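PDB 6SLN: RagA protein from Porphyromonas gingivalis, which probably imports nutrients such as peptides across the outer membrane, as a plugged beta-barrel receptor of the TonB-dependent family. Local coordinates for residues Leu927-Leu932 with Asn960-Thr965; Tyr279-Asp284 with Asn478-Ser483; Ala670-Leu675 with Tyr726-Ser731. One frame throughout, in Å; residues are numbered along the deposited sequence.

Contact 1: Leu927-Leu932 with Asn960-Thr965; sequences LRLKNL and NLLTVT
The hydroxyl OG1 of T963 is the best-held polar atom, taking two N-H bonds from one guanidinium: NE of R928 reaches it at 2.9 Å and NH2 of R928 at 3.2 Å. Both donors approach OG1 with the hydroxyl lying almost in the guanidinium plane, a side-on grip that would fix the rotation of the group. R928 leaves the backbone with CG anti to N, then bends about CG-CD (chi3 -109°) and lies alongside T963. It also forms salt bridges from NH2 to D971 and from NH1 to E973, so the threonine adds a third partner to an arginine held by two acids. Further along, K930 starts away from the other strand but folds back through three successive bends until NZ meets N960 OD1 at 3.1 Å, in the carbonyl plane and on a lone pair.

The strands run antiparallel at 169°. L927 and V964 form a hydrogen-bonded pair, with L927 N to V964 O at 3.0 Å and V964 N to L927 O at 2.8 Å. R928 and T963 follow as a non-hydrogen-bonded pair. At N960 the chain turns a corner, and its N-H meets K930 O from above the carbonyl plane. L927, L929, L962 and V964 make the opposite, apolar face, where CD2 of L929 lies 4.0 Å from CD1 of L962; nearer the corner L932 and L961 cross obliquely, CD2 to CD2 at 3.6 Å. L962 and V964 are on the surface, consistent with the outside of the barrel, whereas R928 and K930 are buried, K930 NZ also bonding Q123 of the plug range, as expected of the interior. Strand 857-873 flanks 921-937 through F863 and A861; there K930 and N931 make a classic bulge opposite D862, with strand 951-964 on the other edge.

Contact 2: Tyr279-Asp284 with Asn478-Ser483; sequences YDSLKD and NNPYDS
A weakly bonded helical turn at 280-283 faces a type I beta turn running from N479 to D482, and the backbones stay well apart, the closest CA atoms being those of Y279 and P480 at 7.5 Å. Each side is organised within itself. Y279 O accepts both L282 N and K283 N, closing the helical turn, while N479 OD1 receives Y481 N at 2.8 Å, an Asx turn laid over the beta turn.

Side chains bridge the gap, chiefly that of Y481. With CG anti to its carbonyl carbon, this tyrosine sends its hydroxyl to the helical turn, where OH lies 2.7 Å from OG of S281 in a hydrogen bond that either hydroxyl could donate. S281 OG stands between its own backbone N and carbonyl carbon (chi1 37°). L282 comes tip to tip with the same phenol: CD2 lies 3.5 Å from Y481 OH, and CD1 is 4.0 Å from Y481 CE1. P480 CG lies over the centre of one face of the Y481 ring. Y279 crosses Y481 obliquely, the planes 54° apart and the centroids 5.8 Å apart, with Y279 CD2 near the plane of the Y481 ring at its edge. Its own ring edge, at CE2, meets P480 O 3.5 Å away.

M424 and Y428 also pack on the turn, and P422 touches both Y279 and L282, so residues around 422-428 pack against both segments. All lie in connections between barrel strands, consistent with the extracellular side.

Chemically the contact is neutral: one hydroxyl pair ties the end of the Y481 phenol to the helical turn, and aromatic and aliphatic surfaces do the rest. K283 pairs with D280 of its own segment and D482 with R433, and no salt bridge joins the two turns.

Contact 3: Ala670-Leu675 with Tyr726-Ser731; sequences AGNPDL and YQNVGS
Apolar contact centres on L675, whose CG is anti to the backbone N and beside the carbonyl carbon (chi1 -156°), bringing CD1 against the backbone of Y726 and Q727 in strand 724-728. CD1 of L675 lies 4.0 Å from CB of Y726, and it is equally close to the Y726 carbonyl carbon; the tyrosine ring itself leads away from the contact.

Polar atoms approach without bonding. N672 OD1 and Y726 O, both acceptors, are 3.5 Å apart, and D674 O and N728 OD1 are likewise two acceptors side by side. N728 OD1 also sits 3.3 Å from CA of L675, the amide crossing the leucine side chain at about a right angle. The same amide is anchored through its other end, ND2 donating to S676 O and to D709 O. N672 and Q727 also cross steeply, their amide planes 82° apart, with OD1 of N672 4.1 Å from CG of Q727.

Within the loop, a type I turn from N672 to L675 is closed by L675 N to N672 O at 3.1 Å. Just before it, G671 takes backbone angles that call for glycine, and its N-H bonds Q725 OE1.

Both segments lie in connections of the receptor barrel, consistent with its extracellular side: loop 670-675 precedes strand 678-691 and rests on strand 724-728, between 696-715 and 732-746. Strand 724-728 pairs with 696-715, whose L711 touches both L675 and N728.

The three contacts are separate. The centres of contacts 1 and 2 lie 45 Å apart. The centres of contacts 1 and 3 are 43 Å apart, and their nearest atoms still about 27 Å from each other. Between the centres of contacts 2 and 3 the distance is 56 Å. Contact 1 joins two neighbouring barrel strands and reaches the plug, whereas contacts 2 and 3 tie together segments from the connections between strands, consistent with the extracellular end. Contacts 1 and 3 fall on opposite sides of the chain's centre. None contains a residue of the bound phospholipid's pocket, although loop 478-483 connects the strands bearing A460, F501 and N503 of that pocket.

Contact 1: Leu927-Leu932 with Asn960-Thr965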
ATOM      1  N   LEU A 927      20.334  30.738  28.904  1.00 61.19           N
ATOM      2  CA  LEU A 927      19.164  30.994  29.726  1.00 56.64           C
ATOM      3  C   LEU A 927      18.038  31.425  28.798  1.00 61.31           C
ATOM      4  O   LEU A 927      18.237  32.282  27.932  1.00 58.39           O
ATOM      5  CB  LEU A 927      19.469  32.073  30.756  1.00 45.64           C
ATOM      6  CG  LEU A 927      18.347  32.905  31.361  1.00 46.26           C
ATOM      7  CD1 LEU A 927      17.603  32.088  32.384  1.00 46.61           C
ATOM      8  CD2 LEU A 927      18.917  34.176  32.000  1.00 47.50           C
ATOM      9  N   ARG A 928      16.875  30.810  28.942  1.00 58.37           N
ATOM     10  CA  ARG A 928      15.747  31.123  28.081  1.00 52.01           C
ATOM     11  C   ARG A 928      14.560  31.532  28.937  1.00 55.92           C
ATOM     12  O   ARG A 928      14.144  30.787  29.831  1.00 62.15           O
ATOM     13  CB  ARG A 928      15.386  29.937  27.195  1.00 47.71           C
ATOM     14  CG  ARG A 928      14.750  30.348  25.881  1.00 49.41           C
ATOM     15  CD  ARG A 928      15.064  29.305  24.822  1.00 53.49           C
ATOM     16  NE  ARG A 928      16.006  29.795  23.833  1.00 60.94           N
ATOM     17  CZ  ARG A 928      16.591  29.045  22.906  1.00 56.02           C
ATOM     18  NH1 ARG A 928      16.336  27.746  22.840  1.00 38.45           N
ATOM     19  NH2 ARG A 928      17.435  29.608  22.040  1.00 63.72           N
ATOM     20  N   LEU A 929      14.037  32.721  28.680  1.00 54.61           N
ATOM     21  CA  LEU A 929      12.724  33.089  29.190  1.00 51.10           C
ATOM     22  C   LEU A 929      11.729  32.250  28.414  1.00 48.12           C
ATOM     23  O   LEU A 929      11.390  32.570  27.278  1.00 57.24           O
ATOM     24  CB  LEU A 929      12.471  34.581  29.014  1.00 48.21           C
ATOM     25  CG  LEU A 929      11.112  35.090  29.479  1.00 57.67           C
ATOM     26  CD1 LEU A 929      10.790  34.572  30.869  1.00 60.08           C
ATOM     27  CD2 LEU A 929      11.064  36.613  29.443  1.00 60.53           C
ATOM     28  N   LYS A 930      11.301  31.131  28.999  1.00 54.40           N
ATOM     29  CA  LYS A 930      10.461  30.191  28.261  1.00 50.35           C
ATOM     30  C   LYS A 930       9.033  30.691  28.135  1.00 50.44           C
ATOM     31  O   LYS A 930       8.414  30.553  27.078  1.00 53.25           O
ATOM     32  CB  LYS A 930      10.479  28.825  28.933  1.00 41.41           C
ATOM     33  CG  LYS A 930      11.730  28.049  28.672  1.00 49.14           C
ATOM     34  CD  LYS A 930      11.399  26.679  28.139  1.00 50.87           C
ATOM     35  CE  LYS A 930      11.258  26.681  26.618  1.00 52.97           C
ATOM     36  NZ  LYS A 930      12.583  26.665  25.946  1.00 73.91           N
ATOM     37  N   ASN A 931       8.507  31.302  29.182  1.00 51.27           N
ATOM     38  CA  ASN A 931       7.112  31.692  29.194  1.00 55.99           C
ATOM     39  C   ASN A 931       6.986  33.017  29.923  1.00 64.67           C
ATOM     40  O   ASN A 931       7.532  33.184  31.016  1.00 71.56           O
ATOM     41  CB  ASN A 931       6.266  30.604  29.874  1.00 59.27           C
ATOM     42  CG  ASN A 931       4.799  30.954  29.943  1.00 58.95           C
ATOM     43  OD1 ASN A 931       4.050  30.698  29.008  1.00 58.79           O
ATOM     44  ND2 ASN A 931       4.376  31.528  31.067  1.00 64.08           N
ATOM     45  N   LEU A 932       6.299  33.963  29.298  1.00 67.35           N
ATOM     46  CA  LEU A 932       5.890  35.199  29.947  1.00 57.02           C
ATOM     47  C   LEU A 932       4.423  35.402  29.615  1.00 59.27           C
ATOM     48  O   LEU A 932       4.020  35.272  28.452  1.00 54.30           O
ATOM     49  CB  LEU A 932       6.745  36.384  29.486  1.00 45.89           C
ATOM     50  CG  LEU A 932       6.597  37.704  30.249  1.00 51.71           C
ATOM     51  CD1 LEU A 932       7.106  37.612  31.680  1.00 48.12           C
ATOM     52  CD2 LEU A 932       7.324  38.793  29.486  1.00 47.44           C
ATOM     53  N   ASN A 960       9.711  31.746  24.567  1.00 50.95           N
ATOM     54  CA  ASN A 960      11.105  31.987  24.167  1.00 47.45           C
ATOM     55  C   ASN A 960      11.345  33.453  23.799  1.00 49.32           C
ATOM     56  O   ASN A 960      12.075  33.765  22.855  1.00 49.55           O
ATOM     57  CB  ASN A 960      11.522  31.069  23.018  1.00 50.58           C
ATOM     58  CG  ASN A 960      11.673  29.622  23.445  1.00 48.56           C
ATOM     59  OD1 ASN A 960      11.768  29.319  24.636  1.00 50.13           O
ATOM     60  ND2 ASN A 960      11.693  28.720  22.468  1.00 43.62           N
ATOM     61  N   LEU A 961      10.725  34.359  24.560  1.00 52.88           N
ATOM     62  CA  LEU A 961      10.863  35.793  24.319  1.00 55.49           C
ATOM     63  C   LEU A 961      12.324  36.243  24.285  1.00 61.63           C
ATOM     64  O   LEU A 961      12.689  37.106  23.478  1.00 55.80           O
ATOM     65  CB  LEU A 961      10.102  36.561  25.398  1.00 56.86           C
ATOM     66  CG  LEU A 961      10.022  38.076  25.312  1.00 61.06           C
ATOM     67  CD1 LEU A 961       9.491  38.509  23.953  1.00 67.35           C
ATOM     68  CD2 LEU A 961       9.123  38.582  26.424  1.00 59.53           C
ATOM     69  N   LEU A 962      13.169  35.686  25.162  1.00 64.03           N
ATOM     70  CA  LEU A 962      14.580  36.051  25.212  1.00 66.74           C
ATOM     71  C   LEU A 962      15.449  34.827  25.439  1.00 69.12           C
ATOM     72  O   LEU A 962      15.117  33.956  26.248  1.00 66.65           O
ATOM     73  CB  LEU A 962      14.900  37.057  26.332  1.00 64.77           C
ATOM     74  CG  LEU A 962      14.069  38.319  26.555  1.00 70.37           C
ATOM     75  CD1 LEU A 962      14.174  38.748  28.012  1.00 65.72           C
ATOM     76  CD2 LEU A 962      14.483  39.460  25.613  1.00 72.11           C
ATOM     77  N   THR A 963      16.585  34.794  24.747  1.00 65.97           N
ATOM     78  CA  THR A 963      17.673  33.881  25.045  1.00 51.87           C
ATOM     79  C   THR A 963      18.886  34.698  25.479  1.00 58.56           C
ATOM     80  O   THR A 963      19.079  35.834  25.045  1.00 63.69           O
ATOM     81  CB  THR A 963      18.024  33.000  23.838  1.00 48.92           C
ATOM     82  OG1 THR A 963      16.817  32.535  23.219  1.00 50.87           O
ATOM     83  CG2 THR A 963      18.863  31.782  24.272  1.00 42.99           C
ATOM     84  N   VAL A 964      19.680  34.122  26.374  1.00 59.83           N
ATOM     85  CA  VAL A 964      20.936  34.697  26.821  1.00 55.73           C
ATOM     86  C   VAL A 964      22.005  33.634  26.605  1.00 61.80           C
ATOM     87  O   VAL A 964      21.996  32.595  27.275  1.00 66.84           O
ATOM     88  CB  VAL A 964      20.882  35.123  28.287  1.00 50.13           C
ATOM     89  CG1 VAL A 964      22.245  35.493  28.741  1.00 47.13           C
ATOM     90  CG2 VAL A 964      19.923  36.282  28.467  1.00 46.83           C
ATOM     91  N   THR A 965      22.923  33.884  25.675  1.00 59.31           N
ATOM     92  CA  THR A 965      23.902  32.889  25.256  1.00 55.12           C
ATOM     93  C   THR A 965      24.980  33.595  24.451  1.00 59.66           C
ATOM     94  O   THR A 965      24.762  34.693  23.934  1.00 66.00           O
ATOM     95  CB  THR A 965      23.251  31.793  24.416  1.00 51.76           C
ATOM     96  OG1 THR A 965      24.248  30.884  23.933  1.00 49.92           O
ATOM     97  CG2 THR A 965      22.519  32.430  23.239  1.00 47.48           C
TER

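Contact 2: Tyr279-Asp284 with Asn478-Ser483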
ATOM      1  N   TYR A 279      13.456  28.644 -21.116  1.00 41.91           N
ATOM      2  CA  TYR A 279      12.169  28.290 -20.533  1.00 36.68           C
ATOM      3  C   TYR A 279      11.148  29.316 -20.972  1.00 47.79           C
ATOM      4  O   TYR A 279      11.332  30.517 -20.751  1.00 58.58           O
ATOM      5  CB  TYR A 279      12.245  28.196 -19.007  1.00 36.32           C
ATOM      6  CG  TYR A 279      13.268  27.164 -18.559  1.00 41.18           C
ATOM      7  CD1 TYR A 279      14.617  27.500 -18.477  1.00 43.99           C
ATOM      8  CD2 TYR A 279      12.897  25.858 -18.239  1.00 42.44           C
ATOM      9  CE1 TYR A 279      15.555  26.592 -18.102  1.00 53.09           C
ATOM     10  CE2 TYR A 279      13.860  24.915 -17.844  1.00 43.72           C
ATOM     11  CZ  TYR A 279      15.186  25.302 -17.781  1.00 49.37           C
ATOM     12  OH  TYR A 279      16.183  24.439 -17.403  1.00 50.98           O
ATOM     13  N   ASP A 280      10.097  28.837 -21.633  1.00 47.22           N
ATOM     14  CA  ASP A 280       8.994  29.720 -21.977  1.00 47.04           C
ATOM     15  C   ASP A 280       8.492  30.450 -20.749  1.00 38.17           C
ATOM     16  O   ASP A 280       8.152  31.629 -20.824  1.00 35.72           O
ATOM     17  CB  ASP A 280       7.874  28.915 -22.635  1.00 46.58           C
ATOM     18  CG  ASP A 280       8.343  28.202 -23.885  1.00 60.18           C
ATOM     19  OD1 ASP A 280       9.335  28.688 -24.478  1.00 64.41           O
ATOM     20  OD2 ASP A 280       7.742  27.173 -24.272  1.00 72.94           O
ATOM     21  N   SER A 281       8.491  29.785 -19.605  1.00 34.59           N
ATOM     22  CA  SER A 281       8.010  30.413 -18.392  1.00 41.62           C
ATOM     23  C   SER A 281       8.949  31.495 -17.869  1.00 44.87           C
ATOM     24  O   SER A 281       8.590  32.175 -16.904  1.00 52.77           O
ATOM     25  CB  SER A 281       7.802  29.335 -17.322  1.00 42.73           C
ATOM     26  OG  SER A 281       8.811  28.336 -17.401  1.00 50.81           O
ATOM     27  N   LEU A 282      10.118  31.683 -18.485  1.00 35.91           N
ATOM     28  CA  LEU A 282      11.158  32.574 -17.987  1.00 40.02           C
ATOM     29  C   LEU A 282      11.702  33.521 -19.044  1.00 50.79           C
ATOM     30  O   LEU A 282      11.989  34.674 -18.720  1.00 60.17           O
ATOM     31  CB  LEU A 282      12.349  31.762 -17.377  1.00 35.61           C
ATOM     32  CG  LEU A 282      12.016  30.953 -16.120  1.00 34.84           C
ATOM     33  CD1 LEU A 282      13.245  30.299 -15.493  1.00 41.43           C
ATOM     34  CD2 LEU A 282      11.295  31.813 -15.105  1.00 34.82           C
ATOM     35  N   LYS A 283      11.860  33.067 -20.291  1.00 46.72           N
ATOM     36  CA  LYS A 283      12.624  33.840 -21.270  1.00 44.70           C
ATOM     37  C   LYS A 283      12.058  35.243 -21.511  1.00 43.91           C
ATOM     38  O   LYS A 283      12.810  36.139 -21.915  1.00 52.49           O
ATOM     39  CB  LYS A 283      12.716  33.066 -22.589  1.00 41.82           C
ATOM     40  CG  LYS A 283      11.428  33.072 -23.382  1.00 49.26           C
ATOM     41  CD  LYS A 283      11.602  32.401 -24.720  1.00 53.27           C
ATOM     42  CE  LYS A 283      10.254  32.128 -25.361  1.00 61.06           C
ATOM     43  NZ  LYS A 283      10.173  30.736 -25.900  1.00 66.15           N
ATOM     44  N   ASP A 284      10.771  35.467 -21.254  1.00 39.41           N
ATOM     45  CA  ASP A 284      10.193  36.799 -21.359  1.00 48.01           C
ATOM     46  C   ASP A 284      10.080  37.500 -20.016  1.00 50.22           C
ATOM     47  O   ASP A 284       9.702  38.673 -19.983  1.00 59.97           O
ATOM     48  CB  ASP A 284       8.797  36.745 -22.010  1.00 49.47           C
ATOM     49  CG  ASP A 284       8.819  36.105 -23.377  1.00 58.81           C
ATOM     50  OD1 ASP A 284       9.841  36.243 -24.083  1.00 64.09           O
ATOM     51  OD2 ASP A 284       7.827  35.439 -23.739  1.00 64.21           O
ATOM     52  N   ASN A 478       4.812  17.669 -15.626  1.00 28.90           N
ATOM     53  CA  ASN A 478       4.849  18.880 -16.444  1.00 38.52           C
ATOM     54  C   ASN A 478       5.456  20.065 -15.724  1.00 45.45           C
ATOM     55  O   ASN A 478       5.302  21.198 -16.169  1.00 54.44           O
ATOM     56  CB  ASN A 478       3.458  19.239 -16.951  1.00 29.52           C
ATOM     57  CG  ASN A 478       2.860  18.125 -17.711  1.00 35.34           C
ATOM     58  OD1 ASN A 478       3.387  17.743 -18.754  1.00 41.16           O
ATOM     59  ND2 ASN A 478       1.788  17.536 -17.178  1.00 31.57           N
ATOM     60  N   ASN A 479       6.132  19.825 -14.618  1.00 38.14           N
ATOM     61  CA  ASN A 479       6.939  20.842 -13.996  1.00 31.16           C
ATOM     62  C   ASN A 479       8.088  21.161 -14.950  1.00 41.88           C
ATOM     63  O   ASN A 479       8.926  20.281 -15.207  1.00 42.68           O
ATOM     64  CB  ASN A 479       7.427  20.338 -12.640  1.00 29.29           C
ATOM     65  CG  ASN A 479       8.403  21.294 -11.954  1.00 47.17           C
ATOM     66  OD1 ASN A 479       8.699  22.384 -12.454  1.00 55.73           O
ATOM     67  ND2 ASN A 479       8.915  20.879 -10.805  1.00 42.87           N
ATOM     68  N   PRO A 480       8.143  22.369 -15.528  1.00 39.91           N
ATOM     69  CA  PRO A 480       9.255  22.708 -16.441  1.00 38.58           C
ATOM     70  C   PRO A 480      10.614  22.713 -15.767  1.00 39.30           C
ATOM     71  O   PRO A 480      11.636  22.646 -16.460  1.00 39.52           O
ATOM     72  CB  PRO A 480       8.894  24.113 -16.937  1.00 31.74           C
ATOM     73  CG  PRO A 480       8.086  24.715 -15.788  1.00 32.40           C
ATOM     74  CD  PRO A 480       7.278  23.525 -15.238  1.00 30.83           C
ATOM     75  N   TYR A 481      10.654  22.822 -14.438  1.00 42.89           N
ATOM     76  CA  TYR A 481      11.898  22.906 -13.679  1.00 44.70           C
ATOM     77  C   TYR A 481      12.259  21.579 -13.019  1.00 43.70           C
ATOM     78  O   TYR A 481      13.010  21.559 -12.044  1.00 46.95           O
ATOM     79  CB  TYR A 481      11.795  24.029 -12.637  1.00 36.32           C
ATOM     80  CG  TYR A 481      11.166  25.311 -13.193  1.00 42.38           C
ATOM     81  CD1 TYR A 481      11.659  25.902 -14.353  1.00 35.36           C
ATOM     82  CD2 TYR A 481      10.089  25.934 -12.547  1.00 46.97           C
ATOM     83  CE1 TYR A 481      11.101  27.040 -14.859  1.00 41.41           C
ATOM     84  CE2 TYR A 481       9.521  27.092 -13.051  1.00 32.03           C
ATOM     85  CZ  TYR A 481      10.026  27.638 -14.221  1.00 40.74           C
ATOM     86  OH  TYR A 481       9.480  28.797 -14.779  1.00 33.07           O
ATOM     87  N   ASP A 482      11.719  20.480 -13.526  1.00 47.17           N
ATOM     88  CA  ASP A 482      12.010  19.131 -13.074  1.00 50.43           C
ATOM     89  C   ASP A 482      12.906  18.476 -14.109  1.00 47.88           C
ATOM     90  O   ASP A 482      13.005  18.946 -15.243  1.00 48.83           O
ATOM     91  CB  ASP A 482      10.716  18.321 -12.885  1.00 55.11           C
ATOM     92  CG  ASP A 482      10.810  17.282 -11.755  1.00 60.85           C
ATOM     93  OD1 ASP A 482      11.873  16.632 -11.623  1.00 58.57           O
ATOM     94  OD2 ASP A 482       9.807  17.108 -11.014  1.00 60.31           O
ATOM     95  N   SER A 483      13.586  17.399 -13.703  1.00 48.59           N
ATOM     96  CA  SER A 483      14.441  16.678 -14.644  1.00 49.99           C
ATOM     97  C   SER A 483      13.628  15.903 -15.673  1.00 42.54           C
ATOM     98  O   SER A 483      14.180  15.471 -16.692  1.00 33.96           O
ATOM     99  CB  SER A 483      15.373  15.719 -13.894  1.00 51.16           C
ATOM    100  OG  SER A 483      14.639  14.859 -13.031  1.00 54.33           O
TER

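Contact 3: Ala670-Leu675 with Tyr726-Ser731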
ATOM      1  N   ALA A 670      25.188  -9.602  12.764  1.00 35.33           N
ATOM      2  CA  ALA A 670      26.194 -10.386  13.463  1.00 36.60           C
ATOM      3  C   ALA A 670      25.558 -11.252  14.550  1.00 45.24           C
ATOM      4  O   ALA A 670      25.829 -12.467  14.638  1.00 48.34           O
ATOM      5  CB  ALA A 670      27.249  -9.447  14.051  1.00 32.46           C
ATOM      6  N   GLY A 671      24.708 -10.645  15.383  1.00 37.69           N
ATOM      7  CA  GLY A 671      24.031 -11.352  16.453  1.00 47.74           C
ATOM      8  C   GLY A 671      24.785 -11.310  17.777  1.00 46.57           C
ATOM      9  O   GLY A 671      25.964 -10.962  17.852  1.00 39.54           O
ATOM     10  N   ASN A 672      24.057 -11.654  18.847  1.00 43.24           N
ATOM     11  CA  ASN A 672      24.572 -11.731  20.212  1.00 45.42           C
ATOM     12  C   ASN A 672      23.622 -12.542  21.098  1.00 46.37           C
ATOM     13  O   ASN A 672      22.695 -11.984  21.707  1.00 46.37           O
ATOM     14  CB  ASN A 672      24.785 -10.336  20.794  1.00 45.20           C
ATOM     15  CG  ASN A 672      25.258 -10.378  22.223  1.00 57.16           C
ATOM     16  OD1 ASN A 672      24.804  -9.602  23.064  1.00 55.60           O
ATOM     17  ND2 ASN A 672      26.173 -11.300  22.514  1.00 72.14           N
ATOM     18  N   PRO A 673      23.829 -13.860  21.202  1.00 46.03           N
ATOM     19  CA  PRO A 673      22.858 -14.703  21.920  1.00 43.46           C
ATOM     20  C   PRO A 673      22.655 -14.322  23.372  1.00 51.45           C
ATOM     21  O   PRO A 673      21.572 -14.578  23.913  1.00 60.03           O
ATOM     22  CB  PRO A 673      23.452 -16.107  21.794  1.00 33.94           C
ATOM     23  CG  PRO A 673      24.344 -16.048  20.605  1.00 33.89           C
ATOM     24  CD  PRO A 673      24.915 -14.655  20.611  1.00 42.29           C
ATOM     25  N   ASP A 674      23.631 -13.686  24.017  1.00 51.86           N
ATOM     26  CA  ASP A 674      23.505 -13.380  25.431  1.00 55.49           C
ATOM     27  C   ASP A 674      23.015 -11.958  25.710  1.00 49.52           C
ATOM     28  O   ASP A 674      23.049 -11.524  26.868  1.00 48.05           O
ATOM     29  CB  ASP A 674      24.833 -13.654  26.132  1.00 66.68           C
ATOM     30  CG  ASP A 674      25.132 -15.147  26.222  1.00 74.02           C
ATOM     31  OD1 ASP A 674      24.319 -15.897  26.813  1.00 70.65           O
ATOM     32  OD2 ASP A 674      26.169 -15.571  25.677  1.00 80.56           O
ATOM     33  N   LEU A 675      22.533 -11.239  24.694  1.00 38.83           N
ATOM     34  CA  LEU A 675      21.873  -9.962  24.926  1.00 40.35           C
ATOM     35  C   LEU A 675      20.847 -10.080  26.042  1.00 42.95           C
ATOM     36  O   LEU A 675      19.985 -10.955  26.007  1.00 50.80           O
ATOM     37  CB  LEU A 675      21.184  -9.491  23.651  1.00 44.70           C
ATOM     38  CG  LEU A 675      20.962  -7.974  23.576  1.00 45.92           C
ATOM     39  CD1 LEU A 675      22.279  -7.208  23.775  1.00 49.08           C
ATOM     40  CD2 LEU A 675      20.351  -7.616  22.256  1.00 31.97           C
ATOM     41  N   TYR A 726      24.645  -4.738  19.214  1.00 43.95           N
ATOM     42  CA  TYR A 726      24.408  -4.527  20.632  1.00 48.51           C
ATOM     43  C   TYR A 726      25.087  -5.612  21.470  1.00 53.85           C
ATOM     44  O   TYR A 726      25.186  -6.772  21.059  1.00 50.78           O
ATOM     45  CB  TYR A 726      22.912  -4.483  20.894  1.00 43.27           C
ATOM     46  CG  TYR A 726      22.361  -3.090  21.027  1.00 46.72           C
ATOM     47  CD1 TYR A 726      22.757  -2.270  22.072  1.00 56.33           C
ATOM     48  CD2 TYR A 726      21.435  -2.599  20.120  1.00 50.23           C
ATOM     49  CE1 TYR A 726      22.248  -0.995  22.211  1.00 59.89           C
ATOM     50  CE2 TYR A 726      20.913  -1.320  20.251  1.00 54.36           C
ATOM     51  CZ  TYR A 726      21.328  -0.527  21.295  1.00 58.92           C
ATOM     52  OH  TYR A 726      20.817   0.736  21.429  1.00 61.51           O
ATOM     53  N   GLN A 727      25.580  -5.209  22.644  1.00 50.77           N
ATOM     54  CA  GLN A 727      26.255  -6.085  23.591  1.00 43.14           C
ATOM     55  C   GLN A 727      26.073  -5.518  24.997  1.00 46.90           C
ATOM     56  O   GLN A 727      25.972  -4.304  25.182  1.00 51.39           O
ATOM     57  CB  GLN A 727      27.754  -6.227  23.269  1.00 43.69           C
ATOM     58  CG  GLN A 727      28.086  -7.281  22.206  1.00 53.09           C
ATOM     59  CD  GLN A 727      29.384  -6.995  21.465  1.00 59.45           C
ATOM     60  OE1 GLN A 727      30.050  -6.014  21.742  1.00 75.36           O
ATOM     61  NE2 GLN A 727      29.740  -7.850  20.521  1.00 55.02           N
ATOM     62  N   ASN A 728      26.026  -6.405  25.990  1.00 53.72           N
ATOM     63  CA  ASN A 728      26.048  -5.990  27.391  1.00 54.36           C
ATOM     64  C   ASN A 728      27.509  -5.798  27.771  1.00 54.55           C
ATOM     65  O   ASN A 728      28.248  -6.763  27.979  1.00 45.83           O
ATOM     66  CB  ASN A 728      25.357  -7.018  28.271  1.00 48.96           C
ATOM     67  CG  ASN A 728      23.916  -7.211  27.892  1.00 49.03           C
ATOM     68  OD1 ASN A 728      23.591  -8.109  27.112  1.00 43.76           O
ATOM     69  ND2 ASN A 728      23.040  -6.352  28.415  1.00 47.09           N
ATOM     70  N   VAL A 729      27.931  -4.545  27.854  1.00 52.22           N
ATOM     71  CA  VAL A 729      29.351  -4.248  27.796  1.00 53.34           C
ATOM     72  C   VAL A 729      29.637  -2.882  28.422  1.00 55.21           C
ATOM     73  O   VAL A 729      28.915  -1.905  28.188  1.00 48.90           O
ATOM     74  CB  VAL A 729      29.827  -4.335  26.333  1.00 51.50           C
ATOM     75  CG1 VAL A 729      31.001  -3.438  26.114  1.00 61.78           C
ATOM     76  CG2 VAL A 729      30.194  -5.776  25.984  1.00 43.43           C
ATOM     77  N   GLY A 730      30.673  -2.808  29.257  1.00 52.61           N
ATOM     78  CA  GLY A 730      31.039  -1.556  29.859  1.00 48.15           C
ATOM     79  C   GLY A 730      30.108  -1.135  30.979  1.00 49.83           C
ATOM     80  O   GLY A 730      29.217  -1.871  31.406  1.00 45.67           O
ATOM     81  N   SER A 731      30.346   0.077  31.481  1.00 55.01           N
ATOM     82  CA  SER A 731      29.509   0.614  32.549  1.00 54.95           C
ATOM     83  C   SER A 731      29.783   2.104  32.725  1.00 53.90           C
ATOM     84  O   SER A 731      30.868   2.598  32.408  1.00 49.46           O
ATOM     85  CB  SER A 731      29.736  -0.126  33.873  1.00 49.15           C
ATOM     86  OG  SER A 731      31.104  -0.125  34.206  1.00 53.70           O
TER